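Local coordinates for MTH396 protein (Methanothermobacter thermautotrophicus, PDB 1NXH) that is of unknown function, belongs to the DUF1959 (EhaM) family and forms a homodimer linked by disulfide bonds between the chains, at the interface of chains A and B. Numbering follows the deposited sequence. Chains: chain A/B, MTH396 protein.

Contact 1: the interface of chains A and B. Residues chain A 76, 79-80, 84, 120; chain B 28, 30-31.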
ATOM      1  N   GLN A  76      -7.380   3.385  -2.206  1.00 25.09           N
ATOM      2  CA  GLN A  76      -7.711   4.534  -1.380  1.00 25.09           C
ATOM      3  C   GLN A  76      -8.802   4.237  -0.353  1.00 25.09           C
ATOM      4  O   GLN A  76      -9.705   5.064  -0.112  1.00 25.09           O
ATOM      5  CB  GLN A  76      -8.145   5.690  -2.283  1.00 63.74           C
ATOM      6  CG  GLN A  76      -7.235   5.931  -3.516  1.00 63.74           C
ATOM      7  CD  GLN A  76      -5.766   6.250  -3.172  1.00 63.74           C
ATOM      8  OE1 GLN A  76      -5.480   7.046  -2.267  1.00 63.74           O
ATOM      9  NE2 GLN A  76      -4.833   5.637  -3.914  1.00 63.74           N
ATOM     10  N   TRP A  79      -9.213   6.207   3.105  1.00 31.03           N
ATOM     11  CA  TRP A  79     -10.111   7.346   3.004  1.00 31.03           C
ATOM     12  C   TRP A  79     -11.546   6.951   2.791  1.00 31.03           C
ATOM     13  O   TRP A  79     -12.432   7.304   3.577  1.00 31.03           O
ATOM     14  CB  TRP A  79      -9.683   8.248   1.851  1.00 58.55           C
ATOM     15  CG  TRP A  79      -8.395   8.918   2.090  1.00 58.55           C
ATOM     16  CD1 TRP A  79      -7.165   8.520   1.655  1.00 58.55           C
ATOM     17  CD2 TRP A  79      -8.187  10.091   2.876  1.00 58.55           C
ATOM     18  NE1 TRP A  79      -6.193   9.379   2.126  1.00 58.55           N
ATOM     19  CE2 TRP A  79      -6.797  10.352   2.879  1.00 58.55           C
ATOM     20  CE3 TRP A  79      -9.043  10.949   3.580  1.00 58.55           C
ATOM     21  CZ2 TRP A  79      -6.242  11.435   3.559  1.00 58.55           C
ATOM     22  CZ3 TRP A  79      -8.496  12.027   4.255  1.00 58.55           C
ATOM     23  CH2 TRP A  79      -7.104  12.262   4.240  1.00 58.55           C
ATOM     24  N   LEU A  80     -11.775   6.225   1.711  1.00 19.90           N
ATOM     25  CA  LEU A  80     -13.120   5.812   1.393  1.00 19.90           C
ATOM     26  C   LEU A  80     -13.839   5.115   2.528  1.00 19.90           C
ATOM     27  O   LEU A  80     -15.056   5.168   2.612  1.00 19.90           O
ATOM     28  CB  LEU A  80     -13.100   4.921   0.159  1.00 15.13           C
ATOM     29  CG  LEU A  80     -13.266   5.706  -1.134  1.00 15.13           C
ATOM     30  CD1 LEU A  80     -12.711   7.098  -0.976  1.00 15.13           C
ATOM     31  CD2 LEU A  80     -12.566   4.970  -2.251  1.00 15.13           C
HETATM   32  N   MSE A  84     -13.735   8.749   5.507  1.00 43.22           N
HETATM   33  CA  MSE A  84     -14.988   9.297   5.024  1.00 43.22           C
HETATM   34  C   MSE A  84     -16.177   8.360   5.238  1.00 43.22           C
HETATM   35  O   MSE A  84     -17.285   8.807   5.532  1.00 43.22           O
HETATM   36  CB  MSE A  84     -14.844   9.684   3.546  1.00 92.62           C
HETATM   37  CG  MSE A  84     -13.618  10.550   3.291  1.00 92.62           C
HETATM   38 SE   MSE A  84     -13.503  11.352   1.538  1.00 92.62          SE
HETATM   39  CE  MSE A  84     -12.496  10.032   0.610  1.00 92.62           C
ATOM     40  N   LEU A 120     -14.972  -1.026  -7.791  1.00 52.11           N
ATOM     41  CA  LEU A 120     -15.041   0.024  -6.782  1.00 52.11           C
ATOM     42  C   LEU A 120     -15.937   1.131  -7.293  1.00 52.11           C
ATOM     43  O   LEU A 120     -16.948   1.463  -6.671  1.00 52.11           O
ATOM     44  CB  LEU A 120     -13.660   0.617  -6.504  1.00 31.70           C
ATOM     45  CG  LEU A 120     -13.731   1.844  -5.578  1.00 31.70           C
ATOM     46  CD1 LEU A 120     -14.281   1.408  -4.245  1.00 31.70           C
ATOM     47  CD2 LEU A 120     -12.363   2.488  -5.392  1.00 31.70           C
TER
ATOM     48  N   LEU B  28      -7.858  12.936  -4.582  1.00 70.38           N
ATOM     49  CA  LEU B  28      -8.385  11.605  -4.844  1.00 70.38           C
ATOM     50  C   LEU B  28      -8.599  11.395  -6.342  1.00 70.38           C
ATOM     51  O   LEU B  28      -9.699  11.078  -6.797  1.00 70.38           O
ATOM     52  CB  LEU B  28      -9.697  11.375  -4.082  1.00 43.31           C
ATOM     53  CG  LEU B  28      -9.605  10.995  -2.594  1.00 43.31           C
ATOM     54  CD1 LEU B  28     -10.941  10.438  -2.120  1.00 43.31           C
ATOM     55  CD2 LEU B  28      -8.550   9.925  -2.385  1.00 43.31           C
ATOM     56  N   ARG B  30      -6.550   9.451  -7.611  1.00 44.81           N
ATOM     57  CA  ARG B  30      -5.947   8.138  -7.628  1.00 44.81           C
ATOM     58  C   ARG B  30      -6.832   7.032  -8.196  1.00 44.81           C
ATOM     59  O   ARG B  30      -6.459   5.854  -8.167  1.00 44.81           O
ATOM     60  CB  ARG B  30      -5.452   7.780  -6.222  1.00146.47           C
ATOM     61  CG  ARG B  30      -4.114   8.435  -5.889  1.00146.47           C
ATOM     62  CD  ARG B  30      -4.160   9.332  -4.655  1.00146.47           C
ATOM     63  NE  ARG B  30      -3.637   8.673  -3.458  1.00146.47           N
ATOM     64  CZ  ARG B  30      -3.309   9.309  -2.336  1.00146.47           C
ATOM     65  NH1 ARG B  30      -3.449  10.626  -2.255  1.00146.47           N
ATOM     66  NH2 ARG B  30      -2.842   8.634  -1.295  1.00146.47           N
ATOM     67  N   GLU B  31      -7.997   7.407  -8.722  1.00 72.11           N
ATOM     68  CA  GLU B  31      -8.910   6.437  -9.334  1.00 72.11           C
ATOM     69  C   GLU B  31      -9.091   6.714 -10.828  1.00 72.11           C
ATOM     70  O   GLU B  31     -10.205   6.656 -11.351  1.00 72.11           O
ATOM     71  CB  GLU B  31     -10.277   6.459  -8.651  1.00 58.31           C
ATOM     72  CG  GLU B  31     -10.330   5.754  -7.311  1.00 58.31           C
ATOM     73  CD  GLU B  31     -10.433   6.719  -6.148  1.00 58.31           C
ATOM     74  OE1 GLU B  31     -10.863   6.277  -5.053  1.00 58.31           O
ATOM     75  OE2 GLU B  31     -10.080   7.907  -6.330  1.00 58.31           O
TER
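A:Gln76 lies across the side chain of B:Arg30 at about a right angle, in the homodimer interface of this all-helical DUF1959 (EhaM) family protein. The amide plane is turned 73° from the guanidinium plane. The amide carbon CD of A:Gln76 packs 3.4 Å from CB of B:Arg30, and its NE2 also faces the start of that chain. OE1 of A:Gln76 comes to 2.7 Å from NE of B:Arg30, but the NE hydrogen is not aimed at OE1 and no hydrogen bond is made. The arginine is poorly ordered, so its tip is placed only roughly. A bend at chi2 of A:Gln76 (-60°) turns the amide towards the arginine.

Beside this pair, B:Leu28 reaches into an apolar patch of chain A. Its CD1 lies 3.9 Å from CD1 of A:Leu80, and the two leucines run antiparallel alongside one another. The selenomethionine A:Met84 ends near the same CD1, but is modelled too close for the contact to be relied on. A:Trp79 stands further off, its CD1 4.5 Å from CD2 of B:Leu28. B:Glu31 comes towards A:Leu80 from the opposite direction. Its carboxylate OE1 lies 3.5 Å from the leucine CD2, and 4.1 Å from CD2 of A:Leu120, whose side chain it crosses nearly at right angles.

Contact 2: the interface of chains A and B. Residues chain A 86, 123-125; chain B 42-43, 45-47.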
ATOM      1  N   ILE A  86     -17.498   6.483   2.949  1.00 33.39           N
ATOM      2  CA  ILE A  86     -18.267   6.521   1.716  1.00 33.39           C
ATOM      3  C   ILE A  86     -18.621   5.081   1.324  1.00 33.39           C
ATOM      4  O   ILE A  86     -19.587   4.834   0.591  1.00 33.39           O
ATOM      5  CB  ILE A  86     -17.428   7.124   0.591  1.00 35.52           C
ATOM      6  CG1 ILE A  86     -17.140   8.588   0.888  1.00 35.52           C
ATOM      7  CG2 ILE A  86     -18.121   6.946  -0.741  1.00 35.52           C
ATOM      8  CD1 ILE A  86     -16.172   9.204  -0.099  1.00 35.52           C
ATOM      9  N   ILE A 123     -19.424   0.384  -7.044  1.00 45.88           N
ATOM     10  CA  ILE A 123     -19.944   0.590  -5.703  1.00 45.88           C
ATOM     11  C   ILE A 123     -20.197   2.059  -5.417  1.00 45.88           C
ATOM     12  O   ILE A 123     -21.286   2.441  -4.988  1.00 45.88           O
ATOM     13  CB  ILE A 123     -18.961   0.038  -4.654  1.00 25.89           C
ATOM     14  CG1 ILE A 123     -18.827  -1.477  -4.819  1.00 25.89           C
ATOM     15  CG2 ILE A 123     -19.453   0.356  -3.251  1.00 25.89           C
ATOM     16  CD1 ILE A 123     -17.710  -2.077  -4.005  1.00 25.89           C
ATOM     17  N   LEU A 124     -19.183   2.881  -5.654  1.00 85.76           N
ATOM     18  CA  LEU A 124     -19.309   4.307  -5.408  1.00 85.76           C
ATOM     19  C   LEU A 124     -20.544   4.864  -6.093  1.00 85.76           C
ATOM     20  O   LEU A 124     -21.288   5.649  -5.509  1.00 85.76           O
ATOM     21  CB  LEU A 124     -18.071   5.043  -5.907  1.00 24.70           C
ATOM     22  CG  LEU A 124     -16.774   4.737  -5.154  1.00 24.70           C
ATOM     23  CD1 LEU A 124     -15.619   5.514  -5.780  1.00 24.70           C
ATOM     24  CD2 LEU A 124     -16.944   5.096  -3.674  1.00 24.70           C
ATOM     25  N   ARG A 125     -20.757   4.452  -7.335  1.00 57.52           N
ATOM     26  CA  ARG A 125     -21.906   4.914  -8.097  1.00 57.52           C
ATOM     27  C   ARG A 125     -23.126   4.014  -7.845  1.00 57.52           C
ATOM     28  O   ARG A 125     -23.683   3.437  -8.776  1.00 57.52           O
ATOM     29  CB  ARG A 125     -21.566   4.908  -9.583  1.00 59.38           C
ATOM     30  CG  ARG A 125     -20.284   5.639  -9.954  1.00 59.38           C
ATOM     31  CD  ARG A 125     -19.847   5.222 -11.360  1.00 59.38           C
ATOM     32  NE  ARG A 125     -18.691   5.953 -11.877  1.00 59.38           N
ATOM     33  CZ  ARG A 125     -18.003   5.574 -12.949  1.00 59.38           C
ATOM     34  NH1 ARG A 125     -18.362   4.471 -13.597  1.00 59.38           N
ATOM     35  NH2 ARG A 125     -16.973   6.294 -13.387  1.00 59.38           N
TER
ATOM     36  N   ILE B  42     -20.597  11.997  -6.479  1.00 51.14           N
ATOM     37  CA  ILE B  42     -20.610  10.774  -5.703  1.00 51.14           C
ATOM     38  C   ILE B  42     -20.626  11.152  -4.248  1.00 51.14           C
ATOM     39  O   ILE B  42     -21.403  10.613  -3.460  1.00 51.14           O
ATOM     40  CB  ILE B  42     -19.370   9.959  -5.992  1.00 49.18           C
ATOM     41  CG1 ILE B  42     -19.043  10.073  -7.476  1.00 49.18           C
ATOM     42  CG2 ILE B  42     -19.606   8.508  -5.644  1.00 49.18           C
ATOM     43  CD1 ILE B  42     -20.228   9.788  -8.378  1.00 49.18           C
ATOM     44  N   LEU B  43     -19.749  12.080  -3.894  1.00 46.06           N
ATOM     45  CA  LEU B  43     -19.694  12.557  -2.525  1.00 46.06           C
ATOM     46  C   LEU B  43     -21.064  13.163  -2.210  1.00 46.06           C
ATOM     47  O   LEU B  43     -21.687  12.836  -1.194  1.00 46.06           O
ATOM     48  CB  LEU B  43     -18.594  13.614  -2.372  1.00 50.17           C
ATOM     49  CG  LEU B  43     -17.142  13.134  -2.452  1.00 50.17           C
ATOM     50  CD1 LEU B  43     -16.223  14.325  -2.652  1.00 50.17           C
ATOM     51  CD2 LEU B  43     -16.775  12.384  -1.183  1.00 50.17           C
ATOM     52  N   ASP B  45     -23.770  12.579  -3.508  1.00 53.72           N
ATOM     53  CA  ASP B  45     -24.651  11.414  -3.471  1.00 53.72           C
ATOM     54  C   ASP B  45     -24.564  10.594  -2.170  1.00 53.72           C
ATOM     55  O   ASP B  45     -25.587  10.235  -1.585  1.00 53.72           O
ATOM     56  CB  ASP B  45     -24.313  10.527  -4.686  1.00 79.94           C
ATOM     57  CG  ASP B  45     -25.077   9.213  -4.713  1.00 79.94           C
ATOM     58  OD1 ASP B  45     -24.782   8.394  -5.611  1.00 79.94           O
ATOM     59  OD2 ASP B  45     -25.962   8.994  -3.858  1.00 79.94           O
ATOM     60  N   LYS B  46     -23.348  10.321  -1.709  1.00 53.17           N
ATOM     61  CA  LYS B  46     -23.165   9.500  -0.516  1.00 53.17           C
ATOM     62  C   LYS B  46     -23.260  10.167   0.857  1.00 53.17           C
ATOM     63  O   LYS B  46     -24.100   9.795   1.682  1.00 53.17           O
ATOM     64  CB  LYS B  46     -21.836   8.752  -0.635  1.00 60.46           C
ATOM     65  CG  LYS B  46     -21.766   7.796  -1.836  1.00 60.46           C
ATOM     66  CD  LYS B  46     -22.744   6.621  -1.669  1.00 60.46           C
ATOM     67  CE  LYS B  46     -22.753   5.663  -2.876  1.00 60.46           C
ATOM     68  NZ  LYS B  46     -21.501   4.844  -3.030  1.00 60.46           N
ATOM     69  N   LEU B  47     -22.398  11.144   1.104  1.00 76.16           N
ATOM     70  CA  LEU B  47     -22.373  11.824   2.391  1.00 76.16           C
ATOM     71  C   LEU B  47     -23.478  12.842   2.613  1.00 76.16           C
ATOM     72  O   LEU B  47     -23.848  13.583   1.706  1.00 76.16           O
ATOM     73  CB  LEU B  47     -21.009  12.475   2.586  1.00 43.45           C
ATOM     74  CG  LEU B  47     -19.945  11.409   2.849  1.00 43.45           C
ATOM     75  CD1 LEU B  47     -18.690  11.686   2.039  1.00 43.45           C
ATOM     76  CD2 LEU B  47     -19.662  11.354   4.342  1.00 43.45           C
TER
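The C-terminal end of helix 109-124 of chain A meets the helix 37-46 of chain B, in the dimer interface of the DUF1959 family protein. The amine of B:Lys46 caps the carbonyls there. NZ donates a hydrogen bond to O of A:Leu124 at 2.6 Å and another to O of A:Ile123 at 3.1 Å. Neither approach lies flat with the peptide. The amine sits above the carbonyl plane of A:Leu124, 37° out of it, and is tilted 28° from that of A:Ile123. Bends at chi2 (-67°) and chi4 of B:Lys46 curl the chain towards both oxygens. A methionine in its place would probably leave the two carbonyls without this donor and the helix end without a positive charge beside it.

A:Ile86 packs on chain B with both its branches. Its CD1 lies 3.4 Å from CD2 of B:Leu43. Its CG1 lies 3.7 Å from CD1 of B:Leu47, with the two side chains nearly perpendicular. The other branch, CG2, rests 3.9 Å from CG of B:Lys46 and flanks the lysine stem. Nearby, CG2 of B:Ile42 touches CB of A:Leu124 at 3.8 Å. The site thus joins the loop after helix 77-83 and the C-terminal helix of chain A to helix 37-46 of chain B and the residue that follows it.

Contact 3: the interface of chains A and B. Residues chain A 62, 65-66, 69; chain B 78, 82-83.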
ATOM      1  N   ALA A  62       1.062 -15.757   4.367  1.00 35.19           N
ATOM      2  CA  ALA A  62       0.850 -14.330   4.564  1.00 35.19           C
ATOM      3  C   ALA A  62       0.609 -13.635   3.243  1.00 35.19           C
ATOM      4  O   ALA A  62       0.122 -12.505   3.204  1.00 35.19           O
ATOM      5  CB  ALA A  62       2.039 -13.716   5.256  1.00  2.02           C
ATOM      6  N   ARG A  65      -2.821 -11.994   3.234  1.00 36.47           N
ATOM      7  CA  ARG A  65      -2.864 -10.859   4.151  1.00 36.47           C
ATOM      8  C   ARG A  65      -2.123  -9.655   3.563  1.00 36.47           C
ATOM      9  O   ARG A  65      -2.621  -8.536   3.584  1.00 36.47           O
ATOM     10  CB  ARG A  65      -2.227 -11.292   5.474  1.00 26.24           C
ATOM     11  CG  ARG A  65      -1.979 -10.197   6.468  1.00 26.24           C
ATOM     12  CD  ARG A  65      -1.592 -10.815   7.807  1.00 26.24           C
ATOM     13  NE  ARG A  65      -0.230 -11.343   7.863  1.00 26.24           N
ATOM     14  CZ  ARG A  65       0.861 -10.581   7.769  1.00 26.24           C
ATOM     15  NH1 ARG A  65       0.752  -9.261   7.604  1.00 26.24           N
ATOM     16  NH2 ARG A  65       2.065 -11.128   7.862  1.00 26.24           N
ATOM     17  N   CYS A  66      -0.937  -9.901   3.021  1.00 34.71           N
ATOM     18  CA  CYS A  66      -0.150  -8.828   2.461  1.00 34.71           C
ATOM     19  C   CYS A  66      -0.756  -8.205   1.217  1.00 34.71           C
ATOM     20  O   CYS A  66      -0.514  -7.024   0.909  1.00 34.71           O
ATOM     21  CB  CYS A  66       1.259  -9.324   2.177  1.00 32.53           C
ATOM     22  SG  CYS A  66       2.302  -9.439   3.674  1.00 32.53           S
ATOM     23  N   GLU A  69      -3.703  -5.863   2.250  1.00 29.56           N
ATOM     24  CA  GLU A  69      -3.107  -4.604   2.664  1.00 29.56           C
ATOM     25  C   GLU A  69      -2.838  -3.715   1.456  1.00 29.56           C
ATOM     26  O   GLU A  69      -3.285  -2.556   1.410  1.00 29.56           O
ATOM     27  CB  GLU A  69      -1.796  -4.839   3.401  1.00 47.03           C
ATOM     28  CG  GLU A  69      -1.943  -5.306   4.831  1.00 47.03           C
ATOM     29  CD  GLU A  69      -0.635  -5.198   5.593  1.00 47.03           C
ATOM     30  OE1 GLU A  69      -0.541  -5.784   6.697  1.00 47.03           O
ATOM     31  OE2 GLU A  69       0.296  -4.522   5.089  1.00 47.03           O
TER
ATOM     32  N   CYS B  78       5.438  -5.144   4.018  1.00 30.25           N
ATOM     33  CA  CYS B  78       4.673  -6.258   4.582  1.00 30.25           C
ATOM     34  C   CYS B  78       5.591  -7.470   4.568  1.00 30.25           C
ATOM     35  O   CYS B  78       5.541  -8.319   5.452  1.00 30.25           O
ATOM     36  CB  CYS B  78       3.434  -6.555   3.736  1.00 69.88           C
ATOM     37  SG  CYS B  78       2.162  -7.595   4.547  1.00 69.88           S
ATOM     38  N   ASP B  82       7.144  -7.365   8.431  1.00 26.02           N
ATOM     39  CA  ASP B  82       6.214  -8.306   9.041  1.00 26.02           C
ATOM     40  C   ASP B  82       6.604  -9.766   8.759  1.00 26.02           C
ATOM     41  O   ASP B  82       6.660 -10.589   9.669  1.00 26.02           O
ATOM     42  CB  ASP B  82       4.776  -8.040   8.561  1.00 86.18           C
ATOM     43  CG  ASP B  82       4.180  -6.761   9.145  1.00 86.18           C
ATOM     44  OD1 ASP B  82       4.481  -6.450  10.317  1.00 86.18           O
ATOM     45  OD2 ASP B  82       3.397  -6.080   8.439  1.00 86.18           O
ATOM     46  N   VAL B  83       6.912 -10.087   7.511  1.00 24.46           N
ATOM     47  CA  VAL B  83       7.244 -11.460   7.168  1.00 24.46           C
ATOM     48  C   VAL B  83       8.696 -11.874   7.231  1.00 24.46           C
ATOM     49  O   VAL B  83       9.075 -12.682   8.073  1.00 24.46           O
ATOM     50  CB  VAL B  83       6.713 -11.819   5.763  1.00 24.69           C
ATOM     51  CG1 VAL B  83       7.227 -13.191   5.349  1.00 24.69           C
ATOM     52  CG2 VAL B  83       5.167 -11.812   5.767  1.00 24.69           C
TER
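A:Cys66 and B:Cys78 form an interchain disulfide, a covalent link of this DUF1959 family homodimer. It ties helix 63-74 of chain A to helix 77-83 of chain B. Along A:Cys66, CB meets SG of B:Cys78 first, as the bridge requires, and lies 3.9 Å from CB of B:Cys78. The next atom, SG, is the tip and is bonded to SG of B:Cys78 at 2.0 Å. The two halves leave their helices differently. SG of A:Cys66 is anti to its carbonyl carbon (chi1 -78°), whereas SG of the poorly ordered B:Cys78 is modelled anti to its own backbone nitrogen (chi1 -164°).

Charged side chains of chain A flank the bridge. The carboxylate OE2 of A:Glu69 comes to 3.6 Å from SG of B:Cys78. NH1 of A:Arg65 lies 3.8 Å from the same sulfur. The arginine also makes a salt bridge within chain A, with its NH1 3.8 Å from OE1 of A:Glu69, which lies at the guanidinium edge and in its plane. This would hold the guanidinium beside the disulfide. Its other nitrogen, NH2, lies 3.8 Å from CG2 of B:Val83, whose side chain passes alongside, pointing the other way. That same methyl touches CB of A:Ala62 at 3.7 Å. B:Asp82, poorly ordered, stands near the arginine with its carboxylate plane steeply turned from the guanidinium.

Contact 4: the interface of chains A and B. Residues chain A 73-74, 76, 117; chain B 28, 30, 70, 74.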
ATOM      1  N   SER A  73      -4.784  -0.162   0.419  1.00 20.63           N
ATOM      2  CA  SER A  73      -4.021   1.046   0.151  1.00 20.63           C
ATOM      3  C   SER A  73      -4.251   1.568  -1.247  1.00 20.63           C
ATOM      4  O   SER A  73      -4.769   2.665  -1.433  1.00 20.63           O
ATOM      5  CB  SER A  73      -2.531   0.805   0.322  1.00 35.85           C
ATOM      6  OG  SER A  73      -1.825   1.943  -0.139  1.00 35.85           O
ATOM      7  N   ASP A  74      -3.864   0.777  -2.234  1.00 29.17           N
ATOM      8  CA  ASP A  74      -4.024   1.169  -3.621  1.00 29.17           C
ATOM      9  C   ASP A  74      -5.426   1.639  -3.976  1.00 29.17           C
ATOM     10  O   ASP A  74      -5.588   2.503  -4.846  1.00 29.17           O
ATOM     11  CB  ASP A  74      -3.630   0.010  -4.520  1.00 35.37           C
ATOM     12  CG  ASP A  74      -2.180  -0.329  -4.395  1.00 35.37           C
ATOM     13  OD1 ASP A  74      -1.754  -1.314  -5.023  1.00 35.37           O
ATOM     14  OD2 ASP A  74      -1.462   0.402  -3.671  1.00 35.37           O
ATOM     15  N   GLN A  76      -7.380   3.385  -2.206  1.00 25.09           N
ATOM     16  CA  GLN A  76      -7.711   4.534  -1.380  1.00 25.09           C
ATOM     17  C   GLN A  76      -8.802   4.237  -0.353  1.00 25.09           C
ATOM     18  O   GLN A  76      -9.705   5.064  -0.112  1.00 25.09           O
ATOM     19  CB  GLN A  76      -8.145   5.690  -2.283  1.00 63.74           C
ATOM     20  CG  GLN A  76      -7.235   5.931  -3.516  1.00 63.74           C
ATOM     21  CD  GLN A  76      -5.766   6.250  -3.172  1.00 63.74           C
ATOM     22  OE1 GLN A  76      -5.480   7.046  -2.267  1.00 63.74           O
ATOM     23  NE2 GLN A  76      -4.833   5.637  -3.914  1.00 63.74           N
ATOM     24  N   ARG A 117     -10.502  -1.535  -9.214  1.00 31.33           N
ATOM     25  CA  ARG A 117     -10.768  -0.123  -9.386  1.00 31.33           C
ATOM     26  C   ARG A 117     -12.170  -0.078  -9.992  1.00 31.33           C
ATOM     27  O   ARG A 117     -13.047   0.662  -9.530  1.00 31.33           O
ATOM     28  CB  ARG A 117      -9.752   0.464 -10.354  1.00 65.23           C
ATOM     29  CG  ARG A 117      -9.692   1.961 -10.353  1.00 65.23           C
ATOM     30  CD  ARG A 117      -8.487   2.412  -9.595  1.00 65.23           C
ATOM     31  NE  ARG A 117      -7.288   1.803 -10.158  1.00 65.23           N
ATOM     32  CZ  ARG A 117      -6.048   1.993  -9.700  1.00 65.23           C
ATOM     33  NH1 ARG A 117      -5.820   2.787  -8.651  1.00 65.23           N
ATOM     34  NH2 ARG A 117      -5.027   1.378 -10.299  1.00 65.23           N
TER
ATOM     35  N   LEU B  28      -7.858  12.936  -4.582  1.00 70.38           N
ATOM     36  CA  LEU B  28      -8.385  11.605  -4.844  1.00 70.38           C
ATOM     37  C   LEU B  28      -8.599  11.395  -6.342  1.00 70.38           C
ATOM     38  O   LEU B  28      -9.699  11.078  -6.797  1.00 70.38           O
ATOM     39  CB  LEU B  28      -9.697  11.375  -4.082  1.00 43.31           C
ATOM     40  CG  LEU B  28      -9.605  10.995  -2.594  1.00 43.31           C
ATOM     41  CD1 LEU B  28     -10.941  10.438  -2.120  1.00 43.31           C
ATOM     42  CD2 LEU B  28      -8.550   9.925  -2.385  1.00 43.31           C
ATOM     43  N   ARG B  30      -6.550   9.451  -7.611  1.00 44.81           N
ATOM     44  CA  ARG B  30      -5.947   8.138  -7.628  1.00 44.81           C
ATOM     45  C   ARG B  30      -6.832   7.032  -8.196  1.00 44.81           C
ATOM     46  O   ARG B  30      -6.459   5.854  -8.167  1.00 44.81           O
ATOM     47  CB  ARG B  30      -5.452   7.780  -6.222  1.00146.47           C
ATOM     48  CG  ARG B  30      -4.114   8.435  -5.889  1.00146.47           C
ATOM     49  CD  ARG B  30      -4.160   9.332  -4.655  1.00146.47           C
ATOM     50  NE  ARG B  30      -3.637   8.673  -3.458  1.00146.47           N
ATOM     51  CZ  ARG B  30      -3.309   9.309  -2.336  1.00146.47           C
ATOM     52  NH1 ARG B  30      -3.449  10.626  -2.255  1.00146.47           N
ATOM     53  NH2 ARG B  30      -2.842   8.634  -1.295  1.00146.47           N
ATOM     54  N   LYS B  70       0.104   3.929   3.054  1.00 30.77           N
ATOM     55  CA  LYS B  70       0.444   3.862   1.640  1.00 30.77           C
ATOM     56  C   LYS B  70       1.937   3.549   1.506  1.00 30.77           C
ATOM     57  O   LYS B  70       2.343   2.694   0.715  1.00 30.77           O
ATOM     58  CB  LYS B  70       0.115   5.191   0.969  1.00 27.39           C
ATOM     59  CG  LYS B  70      -0.012   5.094  -0.528  1.00 27.39           C
ATOM     60  CD  LYS B  70      -1.308   5.718  -0.987  1.00 27.39           C
ATOM     61  CE  LYS B  70      -1.375   5.851  -2.505  1.00 27.39           C
ATOM     62  NZ  LYS B  70      -1.389   4.529  -3.182  1.00 27.39           N
ATOM     63  N   ASP B  74       3.483   0.477  -0.471  1.00 25.01           N
ATOM     64  CA  ASP B  74       4.370   0.731  -1.604  1.00 25.01           C
ATOM     65  C   ASP B  74       5.830   0.315  -1.396  1.00 25.01           C
ATOM     66  O   ASP B  74       6.522  -0.073  -2.349  1.00 25.01           O
ATOM     67  CB  ASP B  74       4.290   2.210  -1.997  1.00 29.45           C
ATOM     68  CG  ASP B  74       2.893   2.604  -2.504  1.00 29.45           C
ATOM     69  OD1 ASP B  74       2.099   1.677  -2.824  1.00 29.45           O
ATOM     70  OD2 ASP B  74       2.592   3.823  -2.595  1.00 29.45           O
TER
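A:Gln76 has a left-handed backbone conformation (phi 41°, psi 42°) between helix 63-74 and helix 77-83 and faces B:Arg30 and B:Lys70 across the dimer interface. Helix 63-74 of each chain contributes here. A:Ser73 sets its hydroxyl against the aliphatic start of B:Lys70. OG lies 3.5 Å from CA of the lysine and 3.7 Å from its CG. OG is anti to the serine backbone nitrogen (chi1 171°), which turns it towards chain B. The lysine chain then bends at chi2 and chi4, and its CE comes 3.7 Å from the amide NE2 of A:Gln76.

The glutamine amide is touched by both B:Lys70 and the poorly ordered B:Arg30. A weak hydrogen bond from NE2 reaches O of A:Asp74, 3.4 Å away. With an alanine at A:Gln76, the stem of B:Arg30 is likely to lose its packing partner and CE of B:Lys70 its neighbour.

A:Arg117 brings NH1 to 3.2 Å from the backbone O of B:Arg30, but its hydrogens are directed away from that oxygen and no hydrogen bond forms. The side chains of A:Asp74 and B:Asp74 cross at a slant. OD2 of A:Asp74 lies 3.9 Å from OD1 of B:Asp74, with NZ of B:Lys70 4.2 Å from that OD2.

Contacts 1 and 4 adjoin, their C-alpha centres about 7 Å apart, and share A:Gln76, B:Leu28 and B:Arg30. Contact 2 lies about 11 Å from contact 1, and contact 3 about 17 Å from contact 4. Contacts 2 and 3 are about 30 Å apart, at the two ends of the row. Helix 63-74 of chain A serves contacts 3 and 4, and helix 109-124 serves contacts 1, 2 and 4. Two-fold symmetry repeats each contact with the chains exchanged. The disulfide therefore occurs twice, and the non-covalent patches extend the grip on the partner well beyond it.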